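Local structure of protein stn1 (Schizosaccharomyces pombe, 3KF6) at the interface of chains A and B. The protein maintains telomeres as the partner of Ten1 in an Rpa2-Rpa3-like complex, this piece being its N-terminal OB-fold part. Numbering follows the deposited sequence. Chains: chain A, Protein stn1; chain B, Protein ten1.

Contact 1: the interface of chains A and B. Residues chain A 129-130, 133; chain B 88-90, 94.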
loop_
_atom_site.group_PDB
_atom_site.type_symbol
_atom_site.label_atom_id
_atom_site.label_comp_id
_atom_site.label_asym_id
_atom_site.label_seq_id
_atom_site.Cartn_x
_atom_site.Cartn_y
_atom_site.Cartn_z
ATOM N N PRO A 129 -8.517 5.447 -8.617
ATOM C CA PRO A 129 -8.032 5.956 -7.329
ATOM C C PRO A 129 -8.932 5.649 -6.131
ATOM O O PRO A 129 -8.481 5.686 -4.988
ATOM C CB PRO A 129 -7.902 7.455 -7.581
ATOM C CG PRO A 129 -7.508 7.500 -9.038
ATOM C CD PRO A 129 -8.474 6.503 -9.645
ATOM N N ASN A 130 -10.199 5.348 -6.392
ATOM C CA ASN A 130 -11.139 5.043 -5.322
ATOM C C ASN A 130 -11.086 3.592 -4.861
ATOM O O ASN A 130 -11.575 3.263 -3.780
ATOM C CB ASN A 130 -12.559 5.390 -5.764
ATOM C CG ASN A 130 -12.786 6.880 -5.849
ATOM O OD1 ASN A 130 -12.724 7.584 -4.840
ATOM N ND2 ASN A 130 -13.044 7.375 -7.056
ATOM N N TRP A 133 -9.169 3.094 -1.146
ATOM C CA TRP A 133 -9.832 3.340 0.123
ATOM C C TRP A 133 -10.960 2.343 0.348
ATOM O O TRP A 133 -11.260 2.005 1.490
ATOM C CB TRP A 133 -10.332 4.797 0.270
ATOM C CG TRP A 133 -11.386 5.253 -0.690
ATOM C CD1 TRP A 133 -11.202 6.064 -1.771
ATOM C CD2 TRP A 133 -12.793 4.974 -0.629
ATOM N NE1 TRP A 133 -12.404 6.314 -2.386
ATOM C CE2 TRP A 133 -13.398 5.657 -1.709
ATOM C CE3 TRP A 133 -13.601 4.214 0.233
ATOM C CZ2 TRP A 133 -14.777 5.604 -1.955
ATOM C CZ3 TRP A 133 -14.976 4.160 -0.010
ATOM C CH2 TRP A 133 -15.548 4.855 -1.098
ATOM N N GLY B 88 -10.466 12.061 -9.802
ATOM C CA GLY B 88 -11.742 11.416 -9.548
ATOM C C GLY B 88 -11.910 10.806 -8.168
ATOM O O GLY B 88 -12.957 10.224 -7.868
ATOM N N ILE B 89 -10.900 10.935 -7.315
ATOM C CA ILE B 89 -11.018 10.346 -5.990
ATOM C C ILE B 89 -12.101 11.037 -5.174
ATOM O O ILE B 89 -12.318 12.249 -5.290
ATOM C CB ILE B 89 -9.683 10.402 -5.213
ATOM C CG1 ILE B 89 -9.770 9.501 -3.977
ATOM C CG2 ILE B 89 -9.372 11.829 -4.795
ATOM C CD1 ILE B 89 -8.431 9.184 -3.355
ATOM N N ASN B 90 -12.797 10.239 -4.374
ATOM C CA ASN B 90 -13.850 10.724 -3.495
ATOM C C ASN B 90 -13.119 11.203 -2.239
ATOM O O ASN B 90 -12.829 10.410 -1.347
ATOM C CB ASN B 90 -14.794 9.568 -3.150
ATOM C CG ASN B 90 -15.982 10.007 -2.318
ATOM O OD1 ASN B 90 -15.839 10.770 -1.369
ATOM N ND2 ASN B 90 -17.161 9.505 -2.661
ATOM N N TYR B 94 -12.076 9.130 1.141
ATOM C CA TYR B 94 -10.646 8.927 1.339
ATOM C C TYR B 94 -10.193 9.433 2.713
ATOM O O TYR B 94 -9.489 8.727 3.440
ATOM C CB TYR B 94 -9.848 9.632 0.238
ATOM C CG TYR B 94 -8.365 9.721 0.526
ATOM C CD1 TYR B 94 -7.830 10.833 1.172
ATOM C CD2 TYR B 94 -7.504 8.675 0.198
ATOM C CE1 TYR B 94 -6.481 10.905 1.487
ATOM C CE2 TYR B 94 -6.145 8.737 0.508
ATOM C CZ TYR B 94 -5.645 9.857 1.154
ATOM O OH TYR B 94 -4.308 9.925 1.472
#
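With CG opposite its own carbonyl carbon (chi1 -71°), A:Asn130 at the start of helix 130-153 points its amide into the B:Gly88-B:Ile89-B:Asn90 segment of Ten1, which leads into helix 91-103. One end of that amide takes a backbone N-H and the other gives to a backbone carbonyl: OD1 accepts from the amide N of B:Asn90 at 2.7 Å, in the carbonyl plane and on a lone pair, while ND2 donates to the O of B:Gly88 at 3.0 Å, reaching that carbonyl from above its plane. Asparagine suits the place because its flat amide carries donor and acceptor side by side. A:Trp133, one helical turn on, has its CG wedged between backbone N and carbonyl carbon (chi1 64°), which swings the indole back toward A:Asn130; NE1 then meets OD1 at 2.8 Å, almost straight and within the ring plane. Two donors thus hold the same oxygen, fixing the amide's rotation and which end is oxygen. Were A:Asn130 an alanine, the N-H of B:Asn90 and the carbonyl of B:Gly88 would probably lose these mates, and the A:Trp133 indole would be freer to turn. The indole passes B:Asn90 at a slant, ring and amide planes steeply inclined, with B:Asn90 CB 4.1 Å from A:Trp133 NE1, and the backbone N of B:Tyr94 stands over the ring near its rim. B:Ile89 adds apolar bulk, its CG1 branch running toward A:Asn130 OD1 and the carbonyl of A:Pro129. Because the polar bonds use the Ten1 main chain, they register its backbone more than its side chains. The site docks the beginning of helix 130-153, the last helix of this N-terminal fragment, against Ten1 in the Stn1-Ten1 heterodimer.

Contact 2: the interface of chains A and B. Residues chain A 55, 73, 132, 136; chain B 7, 9, 25.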
loop_
_atom_site.group_PDB
_atom_site.type_symbol
_atom_site.label_atom_id
_atom_site.label_comp_id
_atom_site.label_asym_id
_atom_site.label_seq_id
_atom_site.Cartn_x
_atom_site.Cartn_y
_atom_site.Cartn_z
ATOM N N TYR A 55 0.442 -0.664 -3.183
ATOM C CA TYR A 55 1.229 -0.251 -4.343
ATOM C C TYR A 55 2.529 -1.046 -4.402
ATOM O O TYR A 55 3.010 -1.545 -3.384
ATOM C CB TYR A 55 1.527 1.262 -4.310
ATOM C CG TYR A 55 2.510 1.708 -3.247
ATOM C CD1 TYR A 55 2.073 2.080 -1.972
ATOM C CD2 TYR A 55 3.882 1.724 -3.505
ATOM C CE1 TYR A 55 2.987 2.450 -0.972
ATOM C CE2 TYR A 55 4.802 2.091 -2.513
ATOM C CZ TYR A 55 4.345 2.446 -1.253
ATOM O OH TYR A 55 5.256 2.752 -0.265
ATOM N N CYS A 73 0.770 0.407 3.489
ATOM C CA CYS A 73 0.950 1.404 4.550
ATOM C C CYS A 73 0.571 0.907 5.934
ATOM O O CYS A 73 0.406 1.706 6.856
ATOM C CB CYS A 73 0.148 2.676 4.244
ATOM S SG CYS A 73 0.587 3.468 2.679
ATOM N N GLU A 132 -8.585 1.863 -3.791
ATOM C CA GLU A 132 -7.794 1.655 -2.586
ATOM C C GLU A 132 -8.492 1.953 -1.270
ATOM O O GLU A 132 -8.415 1.144 -0.348
ATOM C CB GLU A 132 -6.478 2.429 -2.644
ATOM C CG GLU A 132 -5.288 1.527 -2.877
ATOM C CD GLU A 132 -3.969 2.227 -2.661
ATOM O OE1 GLU A 132 -3.756 3.292 -3.271
ATOM O OE2 GLU A 132 -3.142 1.705 -1.888
ATOM N N TRP A 136 -9.398 -0.546 1.886
ATOM C CA TRP A 136 -9.088 -0.296 3.289
ATOM C C TRP A 136 -10.362 -0.436 4.115
ATOM O O TRP A 136 -10.339 -1.001 5.206
ATOM C CB TRP A 136 -8.502 1.105 3.492
ATOM C CG TRP A 136 -7.248 1.360 2.719
ATOM C CD1 TRP A 136 -6.354 0.430 2.262
ATOM C CD2 TRP A 136 -6.750 2.633 2.302
ATOM N NE1 TRP A 136 -5.332 1.047 1.581
ATOM C CE2 TRP A 136 -5.551 2.401 1.590
ATOM C CE3 TRP A 136 -7.201 3.951 2.457
ATOM C CZ2 TRP A 136 -4.797 3.440 1.030
ATOM C CZ3 TRP A 136 -6.451 4.983 1.900
ATOM C CH2 TRP A 136 -5.263 4.719 1.195
ATOM N N ALA B 7 5.265 2.856 4.158
ATOM C CA ALA B 7 4.895 4.258 4.287
ATOM C C ALA B 7 3.805 4.490 5.333
ATOM O O ALA B 7 2.943 3.632 5.562
ATOM C CB ALA B 7 4.439 4.796 2.927
ATOM N N LEU B 9 0.584 6.359 6.214
ATOM C CA LEU B 9 -0.503 7.046 5.527
ATOM C C LEU B 9 -1.008 8.168 6.422
ATOM O O LEU B 9 -1.580 7.912 7.482
ATOM C CB LEU B 9 -1.624 6.051 5.223
ATOM C CG LEU B 9 -2.844 6.567 4.463
ATOM C CD1 LEU B 9 -2.430 7.074 3.083
ATOM C CD2 LEU B 9 -3.857 5.430 4.338
ATOM N N ARG B 25 3.024 8.701 3.010
ATOM C CA ARG B 25 2.141 8.687 1.850
ATOM C C ARG B 25 0.993 9.643 2.148
ATOM O O ARG B 25 0.361 9.556 3.204
ATOM C CB ARG B 25 1.584 7.291 1.551
ATOM C CG ARG B 25 0.526 7.373 0.454
ATOM C CD ARG B 25 -0.120 6.050 0.118
ATOM N NE ARG B 25 -1.339 6.266 -0.660
ATOM C CZ ARG B 25 -2.006 5.301 -1.285
ATOM N NH1 ARG B 25 -1.572 4.044 -1.230
ATOM N NH2 ARG B 25 -3.110 5.592 -1.960
HETATM O O HOH W 1 -0.139 4.163 7.809
#
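B:Arg25 and A:Glu132 approach from opposite directions across the interface and meet through their charged ends. The arginine leaves strand 23-34 fully extended, with CG opposite the backbone N (chi1 172°), and this length carries its guanidinium to helix 130-153 of Stn1. NH2 reaches OE1 of the carboxylate at 2.7 Å and NH1 reaches OE2 at 2.9 Å, an end-on, two-nitrogen salt bridge. The two flat groups are not coplanar but turned 40° apart: OE2 is met on its syn side, 22° out of the carboxylate plane, whereas NH2 comes to OE1 from well above that plane. Both oxygens nevertheless lie close to the guanidinium plane, so the guanidinium N-H groups point nearly in their own plane at the oxygens, and the departure from a flat pairing shows in the approach to the carboxylate. Arginine fits here because its paired N-H groups can engage both oxygens at once; the opposite charges probably steady each other's ionised forms.

A:Trp136, a turn further along the helix, presents a face and an edge to Ten1. B:Leu9 projects its CD2 methyl over the face of the six-membered ring, 3.8 Å from the ring centroid, a CH-pi contact for which a branched aliphatic side chain and the broad indole face are well matched. At the indole edge stands NH1 of B:Arg25, while CZ2 sits above one face of the guanidinium, the two planes being steeply inclined. The backbone O of A:Glu132 lies over the opposite ring face, so the indole is held between its own helix and the leucine.

Nearer the root of the arginine chain, small A:Cys73 allows close approach: its SG packs against CD of B:Arg25 at 3.7 Å, and its carbonyl O is joined through a water to the N of B:Leu9. B:Ala7 lies nearby, its CB beside the hydroxyl of A:Tyr55. The site joins charge pairing to apolar packing and secures Ten1 against both the strand-rich OB fold and helix 130-153 of Stn1.

The centres of contact 1 and contact 2 lie about 12 Å apart, and helix 130-153 of Stn1 serves both. Side chains from its first two turns alternate between them: positions 130 and 133 belong to contact 1, positions 132 and 136 to contact 2. Neighbouring sides of one helix are therefore engaged by different parts of Ten1, the segment entering helix 91-103 in one case and the N-terminal region with strand 23-34 in the other. Two separated attachments should limit rotation of the helix against Ten1, and contact 2 extends the grip to the Stn1 OB fold, consistent with a defined heterodimer.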